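Hypothetical protein yxiM (Bacillus subtilis, PDB 2O14) is an uncharacterised GDSL-family protein that probably hydrolyses ester bonds and carries a galactose-binding-like beta domain ahead of its hydrolase domain. Local coordinates at residues Asn77-Val82 / Gln131-Val136; Ile30-Ser35 / Lys42-Gln47; Ala104-Phe109 / Val127-Leu132. All coordinates share one frame; numbering follows the deposited sequence.

Contact 1. Residues Asn77-Val82 / Gln131-Val136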
loop_
_atom_site.group_PDB
_atom_site.type_symbol
_atom_site.label_atom_id
_atom_site.label_comp_id
_atom_site.label_asym_id
_atom_site.label_seq_id
_atom_site.Cartn_x
_atom_site.Cartn_y
_atom_site.Cartn_z
ATOM N N ASN A 77 8.254 4.637 19.929
ATOM C CA ASN A 77 9.511 5.368 19.962
ATOM C C ASN A 77 10.642 4.409 19.643
ATOM O O ASN A 77 11.800 4.819 19.552
ATOM C CB ASN A 77 9.744 5.983 21.347
ATOM C CG ASN A 77 8.986 7.277 21.538
ATOM O OD1 ASN A 77 8.661 7.661 22.661
ATOM N ND2 ASN A 77 8.708 7.970 20.433
ATOM N N ASN A 78 10.296 3.132 19.482
ATOM C CA ASN A 78 11.275 2.099 19.165
ATOM C C ASN A 78 11.673 2.192 17.691
ATOM O O ASN A 78 11.436 1.263 16.917
ATOM C CB ASN A 78 10.692 0.708 19.436
ATOM C CG ASN A 78 11.751 -0.386 19.394
ATOM O OD1 ASN A 78 11.463 -1.540 19.069
ATOM N ND2 ASN A 78 12.980 -0.029 19.743
ATOM N N THR A 79 12.283 3.303 17.301
ATOM C CA THR A 79 12.682 3.481 15.905
ATOM C C THR A 79 14.183 3.500 15.669
ATOM O O THR A 79 14.985 3.568 16.598
ATOM C CB THR A 79 12.159 4.814 15.343
ATOM O OG1 THR A 79 12.600 5.887 16.192
ATOM C CG2 THR A 79 10.635 4.810 15.253
ATOM N N PHE A 80 14.545 3.421 14.396
ATOM C CA PHE A 80 15.928 3.536 13.976
ATOM C C PHE A 80 15.926 4.980 13.490
ATOM O O PHE A 80 15.093 5.339 12.655
ATOM C CB PHE A 80 16.229 2.617 12.793
ATOM C CG PHE A 80 17.501 2.967 12.065
ATOM C CD1 PHE A 80 18.741 2.770 12.669
ATOM C CD2 PHE A 80 17.455 3.509 10.785
ATOM C CE1 PHE A 80 19.917 3.110 12.005
ATOM C CE2 PHE A 80 18.623 3.853 10.112
ATOM C CZ PHE A 80 19.857 3.653 10.723
ATOM N N ASN A 81 16.822 5.807 14.009
ATOM C CA ASN A 81 16.873 7.203 13.586
ATOM C C ASN A 81 18.110 7.466 12.753
ATOM O O ASN A 81 19.151 6.837 12.950
ATOM C CB ASN A 81 16.919 8.151 14.786
ATOM C CG ASN A 81 15.890 7.820 15.834
ATOM O OD1 ASN A 81 14.827 7.283 15.530
ATOM N ND2 ASN A 81 16.194 8.155 17.083
ATOM N N VAL A 82 17.981 8.403 11.821
ATOM C CA VAL A 82 19.092 8.798 10.980
ATOM C C VAL A 82 18.935 10.277 10.640
ATOM O O VAL A 82 17.936 10.693 10.052
ATOM C CB VAL A 82 19.172 7.951 9.676
ATOM C CG1 VAL A 82 17.832 7.946 8.962
ATOM C CG2 VAL A 82 20.261 8.510 8.763
ATOM N N GLN A 131 15.537 14.649 10.512
ATOM C CA GLN A 131 15.778 13.290 10.993
ATOM C C GLN A 131 14.672 12.320 10.581
ATOM O O GLN A 131 13.486 12.654 10.639
ATOM C CB GLN A 131 15.906 13.295 12.521
ATOM C CG GLN A 131 16.322 11.968 13.125
ATOM C CD GLN A 131 16.385 12.020 14.643
ATOM O OE1 GLN A 131 15.359 12.039 15.315
ATOM N NE2 GLN A 131 17.596 12.052 15.185
ATOM N N LEU A 132 15.071 11.119 10.166
ATOM C CA LEU A 132 14.125 10.082 9.750
ATOM C C LEU A 132 14.004 9.046 10.866
ATOM O O LEU A 132 15.016 8.570 11.383
ATOM C CB LEU A 132 14.624 9.400 8.470
ATOM C CG LEU A 132 13.839 8.180 7.977
ATOM C CD1 LEU A 132 12.448 8.598 7.520
ATOM C CD2 LEU A 132 14.594 7.519 6.835
ATOM N N ASN A 133 12.773 8.704 11.242
ATOM C CA ASN A 133 12.539 7.721 12.299
ATOM C C ASN A 133 11.647 6.628 11.731
ATOM O O ASN A 133 10.462 6.846 11.457
ATOM C CB ASN A 133 11.886 8.390 13.510
ATOM C CG ASN A 133 12.543 9.723 13.854
ATOM O OD1 ASN A 133 12.227 10.748 13.255
ATOM N ND2 ASN A 133 13.478 9.704 14.797
ATOM N N LEU A 134 12.234 5.449 11.567
ATOM C CA LEU A 134 11.547 4.317 10.961
ATOM C C LEU A 134 11.549 3.039 11.798
ATOM O O LEU A 134 12.422 2.828 12.638
ATOM C CB LEU A 134 12.200 4.055 9.591
ATOM C CG LEU A 134 11.825 2.874 8.695
ATOM C CD1 LEU A 134 12.341 3.132 7.285
ATOM C CD2 LEU A 134 12.413 1.581 9.256
ATOM N N LEU A 135 10.542 2.199 11.579
ATOM C CA LEU A 135 10.455 0.914 12.265
ATOM C C LEU A 135 9.638 -0.026 11.395
ATOM O O LEU A 135 8.939 0.413 10.476
ATOM C CB LEU A 135 9.788 1.035 13.645
ATOM C CG LEU A 135 8.266 1.228 13.756
ATOM C CD1 LEU A 135 7.780 0.633 15.069
ATOM C CD2 LEU A 135 7.897 2.708 13.663
ATOM N N VAL A 136 9.759 -1.318 11.664
ATOM C CA VAL A 136 8.993 -2.326 10.946
ATOM C C VAL A 136 7.927 -2.610 11.983
ATOM O O VAL A 136 8.237 -2.737 13.168
ATOM C CB VAL A 136 9.841 -3.579 10.658
ATOM C CG1 VAL A 136 9.003 -4.631 9.931
ATOM C CG2 VAL A 136 11.041 -3.187 9.808
#
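F80 and L134 face each other as a hydrogen-bonded pair of an antiparallel ladder, with F80 N to L134 O at 2.8 Å and L134 N to F80 O at 3.1 Å. V82 and L132 repeat that exchange two residues on, V82 N reaching L132 O at 3.0 Å. N81 and N133 form the non-hydrogen-bonded pair between them, where N81 CA also makes a CA-H...O contact of 3.2 Å to L132 O.

N81 and N133 share a face, where polar side chains meet. N81 CG lies anti to the carbonyl carbon (chi1 -48°), which sets its amide next to that of N133. OD1 of N81 takes two donors: T79 OG1 lies in its carbonyl plane at 2.7 Å, while N133 ND2 sits above that plane at 2.9 Å, the two amide planes 69° apart. The same ND2 also donates to OE1 of Q131, whose NE2 turns to D83. An alanine in place of N81 would probably leave the T79 hydroxyl without its acceptor and N133 ND2 with Q131 OE1 alone.

Apolar groups occupy the other face. V82 and L132 point the same way, side by side, V82 CG1 touching L132 CB at 3.6 Å; both rest on I152 of strand 146-156, and the F80 ring meets F18, F20 and F46 edge-to-face.

The chemistry is thus two-sided: one amide bond, braced by T79 and Q131, crosses between the strands, and hydrocarbon closes the sandwich interior opposite.

Contact 2. Residues Ile30-Ser35 / Lys42-Gln47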
loop_
_atom_site.group_PDB
_atom_site.type_symbol
_atom_site.label_atom_id
_atom_site.label_comp_id
_atom_site.label_asym_id
_atom_site.label_seq_id
_atom_site.Cartn_x
_atom_site.Cartn_y
_atom_site.Cartn_z
ATOM N N ILE A 30 26.949 0.411 6.229
ATOM C CA ILE A 30 27.341 0.699 7.598
ATOM C C ILE A 30 26.616 -0.358 8.418
ATOM O O ILE A 30 25.385 -0.469 8.348
ATOM C CB ILE A 30 26.864 2.079 8.069
ATOM C CG1 ILE A 30 27.651 3.178 7.360
ATOM C CG2 ILE A 30 27.024 2.189 9.585
ATOM C CD1 ILE A 30 27.202 4.570 7.748
ATOM N N GLY A 31 27.373 -1.148 9.168
ATOM C CA GLY A 31 26.759 -2.174 9.989
ATOM C C GLY A 31 26.085 -1.536 11.189
ATOM O O GLY A 31 26.704 -0.741 11.893
ATOM N N VAL A 32 24.816 -1.859 11.415
ATOM C CA VAL A 32 24.084 -1.318 12.553
ATOM C C VAL A 32 23.522 -2.478 13.358
ATOM O O VAL A 32 22.722 -3.283 12.870
ATOM C CB VAL A 32 22.934 -0.395 12.122
ATOM C CG1 VAL A 32 22.295 0.235 13.355
ATOM C CG2 VAL A 32 23.453 0.677 11.185
ATOM N N ARG A 33 23.964 -2.539 14.604
ATOM C CA ARG A 33 23.606 -3.582 15.552
ATOM C C ARG A 33 22.464 -3.075 16.444
ATOM O O ARG A 33 22.307 -1.869 16.623
ATOM C CB ARG A 33 24.871 -3.875 16.360
ATOM C CG ARG A 33 24.824 -4.950 17.401
ATOM C CD ARG A 33 26.148 -4.898 18.159
ATOM N NE ARG A 33 27.286 -5.087 17.261
ATOM C CZ ARG A 33 27.891 -6.253 17.059
ATOM N NH1 ARG A 33 27.472 -7.339 17.698
ATOM N NH2 ARG A 33 28.907 -6.338 16.207
ATOM N N ALA A 34 21.676 -3.990 17.001
ATOM C CA ALA A 34 20.555 -3.607 17.863
ATOM C C ALA A 34 20.960 -2.752 19.057
ATOM O O ALA A 34 20.166 -1.932 19.527
ATOM C CB ALA A 34 19.816 -4.848 18.353
ATOM N N SER A 35 22.181 -2.940 19.559
ATOM C CA SER A 35 22.642 -2.164 20.709
ATOM C C SER A 35 23.238 -0.814 20.315
ATOM O O SER A 35 23.694 -0.066 21.170
ATOM C CB SER A 35 23.675 -2.957 21.524
ATOM O OG SER A 35 24.891 -3.107 20.812
ATOM N N LYS A 42 27.393 10.474 15.439
ATOM C CA LYS A 42 27.476 9.504 14.348
ATOM C C LYS A 42 26.357 9.752 13.340
ATOM O O LYS A 42 26.515 9.478 12.155
ATOM C CB LYS A 42 27.365 8.071 14.874
ATOM C CG LYS A 42 28.574 7.585 15.647
ATOM C CD LYS A 42 28.380 6.149 16.095
ATOM C CE LYS A 42 29.511 5.703 16.998
ATOM N NZ LYS A 42 29.304 4.312 17.494
ATOM N N GLY A 43 25.222 10.253 13.819
ATOM C CA GLY A 43 24.110 10.540 12.929
ATOM C C GLY A 43 23.068 9.448 12.750
ATOM O O GLY A 43 22.168 9.584 11.922
ATOM N N TYR A 44 23.164 8.369 13.518
ATOM C CA TYR A 44 22.195 7.282 13.389
ATOM C C TYR A 44 22.218 6.361 14.605
ATOM O O TYR A 44 23.135 6.421 15.430
ATOM C CB TYR A 44 22.501 6.454 12.140
ATOM C CG TYR A 44 23.840 5.758 12.216
ATOM C CD1 TYR A 44 25.000 6.376 11.756
ATOM C CD2 TYR A 44 23.954 4.497 12.795
ATOM C CE1 TYR A 44 26.249 5.752 11.875
ATOM C CE2 TYR A 44 25.191 3.867 12.922
ATOM C CZ TYR A 44 26.332 4.499 12.464
ATOM O OH TYR A 44 27.553 3.886 12.628
ATOM N N GLY A 45 21.220 5.486 14.693
ATOM C CA GLY A 45 21.151 4.556 15.805
ATOM C C GLY A 45 19.734 4.394 16.315
ATOM O O GLY A 45 18.836 5.139 15.923
ATOM N N PHE A 46 19.530 3.426 17.200
ATOM C CA PHE A 46 18.208 3.174 17.748
ATOM C C PHE A 46 17.871 4.050 18.950
ATOM O O PHE A 46 18.678 4.222 19.863
ATOM C CB PHE A 46 18.085 1.698 18.103
ATOM C CG PHE A 46 18.129 0.800 16.909
ATOM C CD1 PHE A 46 17.033 0.703 16.057
ATOM C CD2 PHE A 46 19.275 0.069 16.616
ATOM C CE1 PHE A 46 17.081 -0.113 14.929
ATOM C CE2 PHE A 46 19.333 -0.750 15.489
ATOM C CZ PHE A 46 18.233 -0.840 14.646
ATOM N N GLN A 47 16.661 4.597 18.934
ATOM C CA GLN A 47 16.187 5.480 19.991
ATOM C C GLN A 47 16.015 4.749 21.315
ATOM O O GLN A 47 16.329 5.293 22.370
ATOM C CB GLN A 47 14.860 6.120 19.570
ATOM C CG GLN A 47 14.352 7.185 20.532
ATOM C CD GLN A 47 15.383 8.277 20.781
ATOM O OE1 GLN A 47 15.885 8.897 19.843
ATOM N NE2 GLN A 47 15.704 8.516 22.051
HETATM O O HOH W 1 27.083 1.515 13.988
#
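The rings of Y44 and F46 reach toward strand 30-32 from the neighbouring sheet. At the Y44 ring, I30 CG2 and V32 CG2 approach obliquely, and a water lies at the edge, in the ring plane. The F46 ring receives R33 O at its edge, in plane, 3.4 Å from CE2, while V32 CG1 and A34 O come in obliquely.

I30 CG2 touches the phenol end of Y44, 3.5 Å from OH and 3.8 Å from CZ. CG2, anti to the backbone N of I30, is the branch that meets the phenol, and the two side chains meet at a slant. V32 splits its methyls between the rings: CG2 meets Y44 CE2 at 4.0 Å as the side chains slide past each other in opposite directions, and CG1 packs on F46 CE2 at 3.8 Å. A34 adds its carbonyl, O lying 3.6 Å from F46 CD2.

No direct hydrogen bond joins 30-35 to 42-47. Instead the water connects them, donating to G31 O and pairing with Y44 OH at 2.8 Å. Strand 15-20 backs the contact: F18 meets the Y44 ring and touches I30 and V32, and F20 touches V32 and F46.

The short strands run nearly parallel, 18° apart, but 9.2 Å separates their axes, so side chains rather than backbone bonds span the gap between the two sheets. Apolar contact at V32 and F46 thus gives way, toward Y44 OH, to a water-mediated polar link, while the in-plane approach of R33 O would set a carbonyl against the slightly positive ring-edge hydrogens of F46.

Contact 3. Residues Ala104-Phe109 / Val127-Leu132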
loop_
_atom_site.group_PDB
_atom_site.type_symbol
_atom_site.label_atom_id
_atom_site.label_comp_id
_atom_site.label_asym_id
_atom_site.label_seq_id
_atom_site.Cartn_x
_atom_site.Cartn_y
_atom_site.Cartn_z
ATOM N N ALA A 104 6.768 1.750 9.006
ATOM C CA ALA A 104 6.257 3.027 9.501
ATOM C C ALA A 104 7.407 4.028 9.594
ATOM O O ALA A 104 8.541 3.661 9.883
ATOM C CB ALA A 104 5.618 2.840 10.878
ATOM N N ALA A 105 7.111 5.297 9.348
ATOM C CA ALA A 105 8.132 6.330 9.420
ATOM C C ALA A 105 7.422 7.648 9.645
ATOM O O ALA A 105 6.379 7.901 9.050
ATOM C CB ALA A 105 8.934 6.369 8.134
ATOM N N GLU A 106 7.982 8.476 10.519
ATOM C CA GLU A 106 7.392 9.768 10.836
ATOM C C GLU A 106 5.991 9.628 11.438
ATOM O O GLU A 106 5.116 10.459 11.195
ATOM C CB GLU A 106 7.337 10.643 9.583
ATOM C CG GLU A 106 8.700 10.858 8.933
ATOM C CD GLU A 106 9.762 11.314 9.931
ATOM O OE1 GLU A 106 10.599 10.474 10.333
ATOM O OE2 GLU A 106 9.749 12.508 10.320
ATOM N N GLY A 107 5.788 8.559 12.207
ATOM C CA GLY A 107 4.510 8.333 12.866
ATOM C C GLY A 107 3.355 7.737 12.079
ATOM O O GLY A 107 2.245 7.638 12.611
ATOM N N VAL A 108 3.589 7.327 10.835
ATOM C CA VAL A 108 2.516 6.746 10.022
ATOM C C VAL A 108 2.995 5.613 9.118
ATOM O O VAL A 108 4.195 5.465 8.876
ATOM C CB VAL A 108 1.844 7.809 9.118
ATOM C CG1 VAL A 108 1.247 8.919 9.968
ATOM C CG2 VAL A 108 2.856 8.381 8.137
ATOM N N PHE A 109 2.054 4.814 8.622
ATOM C CA PHE A 109 2.400 3.721 7.721
ATOM C C PHE A 109 2.993 4.272 6.428
ATOM O O PHE A 109 2.562 5.322 5.941
ATOM C CB PHE A 109 1.157 2.902 7.374
ATOM C CG PHE A 109 0.707 1.981 8.468
ATOM C CD1 PHE A 109 1.568 1.013 8.975
ATOM C CD2 PHE A 109 -0.592 2.041 8.956
ATOM C CE1 PHE A 109 1.142 0.111 9.952
ATOM C CE2 PHE A 109 -1.032 1.144 9.934
ATOM C CZ PHE A 109 -0.161 0.174 10.432
ATOM N N VAL A 127 11.691 14.760 4.392
ATOM C CA VAL A 127 12.301 14.906 5.705
ATOM C C VAL A 127 12.290 16.411 5.973
ATOM O O VAL A 127 12.905 17.183 5.234
ATOM C CB VAL A 127 13.741 14.373 5.711
ATOM C CG1 VAL A 127 14.378 14.609 7.071
ATOM C CG2 VAL A 127 13.739 12.886 5.379
ATOM N N THR A 128 11.583 16.824 7.020
ATOM C CA THR A 128 11.458 18.237 7.341
ATOM C C THR A 128 12.024 18.666 8.690
ATOM O O THR A 128 12.281 19.849 8.898
ATOM C CB THR A 128 9.982 18.664 7.284
ATOM O OG1 THR A 128 9.207 17.793 8.119
ATOM C CG2 THR A 128 9.458 18.586 5.858
ATOM N N ASP A 129 12.198 17.725 9.614
ATOM C CA ASP A 129 12.745 18.070 10.924
ATOM C C ASP A 129 14.206 17.631 11.044
ATOM O O ASP A 129 14.765 17.586 12.141
ATOM C CB ASP A 129 11.906 17.454 12.057
ATOM C CG ASP A 129 11.807 15.944 11.965
ATOM O OD1 ASP A 129 12.770 15.312 11.482
ATOM O OD2 ASP A 129 10.772 15.385 12.393
ATOM N N GLY A 130 14.810 17.309 9.902
ATOM C CA GLY A 130 16.205 16.903 9.866
ATOM C C GLY A 130 16.540 15.510 10.366
ATOM O O GLY A 130 17.711 15.213 10.605
ATOM N N GLN A 131 15.537 14.649 10.512
ATOM C CA GLN A 131 15.778 13.290 10.993
ATOM C C GLN A 131 14.672 12.320 10.581
ATOM O O GLN A 131 13.486 12.654 10.639
ATOM C CB GLN A 131 15.906 13.295 12.521
ATOM C CG GLN A 131 16.322 11.968 13.125
ATOM C CD GLN A 131 16.385 12.020 14.643
ATOM O OE1 GLN A 131 15.359 12.039 15.315
ATOM N NE2 GLN A 131 17.596 12.052 15.185
ATOM N N LEU A 132 15.071 11.119 10.166
ATOM C CA LEU A 132 14.125 10.082 9.750
ATOM C C LEU A 132 14.004 9.046 10.866
ATOM O O LEU A 132 15.016 8.570 11.383
ATOM C CB LEU A 132 14.624 9.400 8.470
ATOM C CG LEU A 132 13.839 8.180 7.977
ATOM C CD1 LEU A 132 12.448 8.598 7.520
ATOM C CD2 LEU A 132 14.594 7.519 6.835
HETATM O O HOH W 2 10.900 14.628 8.623
#
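E106 brings its carboxylate alongside L132 at the start of strand 131-138, and its closer packing is around OE1. That oxygen lies 3.6 Å from L132 CA and 3.9 Å from L132 CD1, and it accepts a hydrogen bond from the backbone N of N133. Beside it, A105 CB makes a longer apolar contact of 4.2 Å with L132 CD1, and I125 of strand 120-127 touches all three side chains. The chain of E106 bends at chi2 (-50°), which turns CD toward segment 127-132. A type I' turn from A105 to V108 joins two strands here as a beta hairpin.

The OE2 side is looser and faces solvent-exposed D129. Here E106 and D129 reach toward each other tip to tip, their carboxylate planes 63° apart, with E106 OE2 3.7 Å from D129 OD2. A water bridges the two sides and would probably ease the approach: it donates to E106 OE2 at 2.9 Å, accepts from T128 N at 2.8 Å and gives a weak bond to D129 OD1. D129 OD1 also receives a weak bond from Q131 N.

With no direct hydrogen bond between 104-109 and 127-132, one glutamate works two ways, backbone-bound through OE1 and water-bridged through OE2. The nearby like charges would probably repel, and might raise the proton affinity of either carboxylate.

All three contacts belong to the galactose-binding-like beta domain. Contact 1 pairs neighbouring strands 80-83 and 131-138 of a five-stranded antiparallel sheet; contact 3 sets the turn between 100-105 and 108-115 against the start of 131-138; contact 2 joins the sheet's outermost strand 44-46 to strand 30-32 of the other sheet. Along the chain contact 2 closes first, before contacts 1 and 3, which both end on strand 131-138 and share Q131 and L132. Centres of contacts 1 and 3 are 8 Å apart, those of 1 and 2 are 10 Å, and those of 2 and 3 are 17 Å. They thus trace the sheet from strand 44-46, packed on the other sheet, to the hairpin 100-105/108-115.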